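Local coordinates for putative transcription protein (PDB 4GCV) that probably binds DNA as a transcriptional regulator of the HxlR-like winged helix-turn-helix family, and may respond to oxidative stress, at residues Leu66-Tyr71 against Leu76-Val81. The protein carries 2 engineered substitutions. Residues are numbered along the deposited sequence; the frame is centred on the assembly and turned at random.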
loop_
_atom_site.group_PDB
_atom_site.type_symbol
_atom_site.label_atom_id
_atom_site.label_comp_id
_atom_site.label_asym_id
_atom_site.label_seq_id
_atom_site.Cartn_x
_atom_site.Cartn_y
_atom_site.Cartn_z
ATOM N N LEU B 66 -10.661 9.906 -3.713
ATOM C CA LEU B 66 -10.899 11.330 -3.941
ATOM C C LEU B 66 -12.344 11.464 -4.324
ATOM O O LEU B 66 -12.938 10.508 -4.787
ATOM C CB LEU B 66 -10.021 11.874 -5.097
ATOM C CG LEU B 66 -8.515 11.992 -4.906
ATOM C CD1 LEU B 66 -7.967 12.203 -6.249
ATOM C CD2 LEU B 66 -8.123 13.165 -3.995
ATOM N N GLU B 67 -12.913 12.639 -4.126
ATOM C CA GLU B 67 -14.248 12.901 -4.636
ATOM C C GLU B 67 -14.192 14.167 -5.479
ATOM O O GLU B 67 -13.411 15.066 -5.207
ATOM C CB GLU B 67 -15.291 12.992 -3.500
ATOM C CG GLU B 67 -15.057 14.165 -2.576
ATOM C CD GLU B 67 -16.176 14.404 -1.578
ATOM O OE1 GLU B 67 -16.402 15.604 -1.233
ATOM O OE2 GLU B 67 -16.823 13.412 -1.149
ATOM N N ARG B 68 -14.965 14.190 -6.543
ATOM C CA ARG B 68 -15.010 15.308 -7.459
ATOM C C ARG B 68 -16.073 16.240 -6.935
ATOM O O ARG B 68 -17.123 15.791 -6.443
ATOM C CB ARG B 68 -15.461 14.794 -8.810
ATOM C CG ARG B 68 -14.622 15.209 -9.976
ATOM C CD ARG B 68 -14.760 14.265 -11.180
ATOM N NE ARG B 68 -16.131 14.084 -11.591
ATOM C CZ ARG B 68 -16.531 13.999 -12.858
ATOM N NH1 ARG B 68 -15.643 14.098 -13.842
ATOM N NH2 ARG B 68 -17.824 13.831 -13.160
ATOM N N GLN B 69 -15.830 17.537 -7.024
ATOM C CA GLN B 69 -16.827 18.485 -6.607
ATOM C C GLN B 69 -16.788 19.693 -7.514
ATOM O O GLN B 69 -15.701 20.119 -7.891
ATOM C CB GLN B 69 -16.722 18.815 -5.118
ATOM C CG GLN B 69 -15.536 19.630 -4.682
ATOM C CD GLN B 69 -15.489 19.873 -3.158
ATOM O OE1 GLN B 69 -15.279 21.010 -2.714
ATOM N NE2 GLN B 69 -15.664 18.807 -2.361
ATOM N N PRO B 70 -17.980 20.212 -7.922
ATOM C CA PRO B 70 -18.084 21.348 -8.842
ATOM C C PRO B 70 -17.165 22.493 -8.441
ATOM O O PRO B 70 -16.852 22.682 -7.264
ATOM C CB PRO B 70 -19.547 21.782 -8.719
ATOM C CG PRO B 70 -20.264 20.558 -8.393
ATOM C CD PRO B 70 -19.309 19.684 -7.569
ATOM N N TYR B 71 -16.718 23.245 -9.433
ATOM C CA TYR B 71 -15.792 24.326 -9.172
ATOM C C TYR B 71 -16.187 25.558 -9.914
ATOM O O TYR B 71 -15.928 26.647 -9.420
ATOM C CB TYR B 71 -14.356 23.948 -9.534
ATOM C CG TYR B 71 -13.375 25.065 -9.261
ATOM C CD1 TYR B 71 -12.831 25.257 -7.981
ATOM C CD2 TYR B 71 -13.010 25.947 -10.275
ATOM C CE1 TYR B 71 -11.933 26.297 -7.725
ATOM C CE2 TYR B 71 -12.121 26.981 -10.047
ATOM C CZ TYR B 71 -11.582 27.157 -8.779
ATOM O OH TYR B 71 -10.707 28.207 -8.591
ATOM N N LEU B 76 -17.977 23.915 -17.189
ATOM C CA LEU B 76 -18.096 23.209 -15.918
ATOM C C LEU B 76 -16.808 22.449 -15.656
ATOM O O LEU B 76 -16.396 21.597 -16.441
ATOM C CB LEU B 76 -19.297 22.256 -15.961
ATOM C CG LEU B 76 -19.725 21.273 -14.856
ATOM C CD1 LEU B 76 -18.628 20.305 -14.543
ATOM C CD2 LEU B 76 -20.262 21.935 -13.575
ATOM N N ARG B 77 -16.159 22.786 -14.556
ATOM C CA ARG B 77 -14.919 22.152 -14.203
ATOM C C ARG B 77 -15.054 21.584 -12.785
ATOM O O ARG B 77 -15.934 22.006 -12.033
ATOM C CB ARG B 77 -13.785 23.170 -14.311
ATOM C CG ARG B 77 -13.555 23.740 -15.737
ATOM C CD ARG B 77 -12.617 22.837 -16.596
ATOM N NE ARG B 77 -11.188 23.008 -16.272
ATOM C CZ ARG B 77 -10.339 23.781 -16.960
ATOM N NH1 ARG B 77 -10.766 24.449 -18.029
ATOM N NH2 ARG B 77 -9.063 23.889 -16.583
ATOM N N TYR B 78 -14.199 20.616 -12.437
ATOM C CA TYR B 78 -14.236 20.017 -11.105
ATOM C C TYR B 78 -12.900 20.172 -10.414
ATOM O O TYR B 78 -11.859 20.198 -11.068
ATOM C CB TYR B 78 -14.598 18.533 -11.165
ATOM C CG TYR B 78 -15.980 18.229 -11.703
ATOM C CD1 TYR B 78 -17.113 18.312 -10.881
ATOM C CD2 TYR B 78 -16.155 17.840 -13.033
ATOM C CE1 TYR B 78 -18.378 18.042 -11.381
ATOM C CE2 TYR B 78 -17.410 17.562 -13.544
ATOM C CZ TYR B 78 -18.524 17.671 -12.714
ATOM O OH TYR B 78 -19.774 17.413 -13.230
ATOM N N GLN B 79 -12.938 20.271 -9.088
ATOM C CA GLN B 79 -11.777 20.056 -8.236
ATOM C C GLN B 79 -11.889 18.673 -7.581
ATOM O O GLN B 79 -12.991 18.070 -7.571
ATOM C CB GLN B 79 -11.709 21.099 -7.133
ATOM C CG GLN B 79 -12.996 21.215 -6.294
ATOM C CD GLN B 79 -13.013 22.481 -5.424
ATOM O OE1 GLN B 79 -12.079 23.293 -5.476
ATOM N NE2 GLN B 79 -14.074 22.647 -4.617
ATOM N N TYR B 80 -10.770 18.214 -7.005
ATOM C CA TYR B 80 -10.641 16.855 -6.490
ATOM C C TYR B 80 -10.156 16.933 -5.075
ATOM O O TYR B 80 -9.055 17.409 -4.808
ATOM C CB TYR B 80 -9.624 16.047 -7.338
ATOM C CG TYR B 80 -10.035 15.966 -8.766
ATOM C CD1 TYR B 80 -9.850 17.040 -9.617
ATOM C CD2 TYR B 80 -10.671 14.857 -9.255
ATOM C CE1 TYR B 80 -10.285 16.989 -10.943
ATOM C CE2 TYR B 80 -11.087 14.781 -10.580
ATOM C CZ TYR B 80 -10.886 15.844 -11.410
ATOM O OH TYR B 80 -11.321 15.801 -12.701
ATOM N N VAL B 81 -10.946 16.450 -4.150
ATOM C CA VAL B 81 -10.616 16.663 -2.776
ATOM C C VAL B 81 -10.571 15.311 -2.098
ATOM O O VAL B 81 -11.387 14.449 -2.419
ATOM C CB VAL B 81 -11.651 17.629 -2.090
ATOM C CG1 VAL B 81 -12.266 18.539 -3.095
ATOM C CG2 VAL B 81 -12.697 16.882 -1.407
#
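A bend at chi3 (54°) lays the Arg68 guanidinium flat on Tyr78, whose ring leaves the neighbouring strand with CG beside its backbone N. Segments 66-71 and 76-81 belong to the two strands of the antiparallel beta hairpin that is the wing of this winged helix-turn-helix domain. With the planes 14° apart, Arg68 CZ lies 4.1 Å from the Tyr78 ring centroid in an offset cation-pi stack. The Arg68 chain also runs alongside Tyr80, its CG 3.6 Å from Tyr80 CE2, while the edge of the Tyr78 ring meets the backbone at Gln69 and Pro70. Nearly straight bonds join Glu67 and Val81 in both directions, Glu67 N lying 2.9 Å from Val81 O; Gln69 and Gln79 are also bonded in both directions, a little less straight. At the base of the wing, Leu66 and Tyr80 both touch Leu57 of helix 50-62, tying the hairpin to the helical core. Across the sheet from Arg68, Gln69 leans over Val81, its NE2 3.5 Å from Val81 CG1. Its OE1 takes a weak, strongly bent hydrogen bond from Gln79 NE2 (2.8 Å, 118° at the hydrogen), and the other end of that amide, Gln79 OE1, meets the edge of the Tyr71 ring, 3.3 Å from Tyr71 CD1.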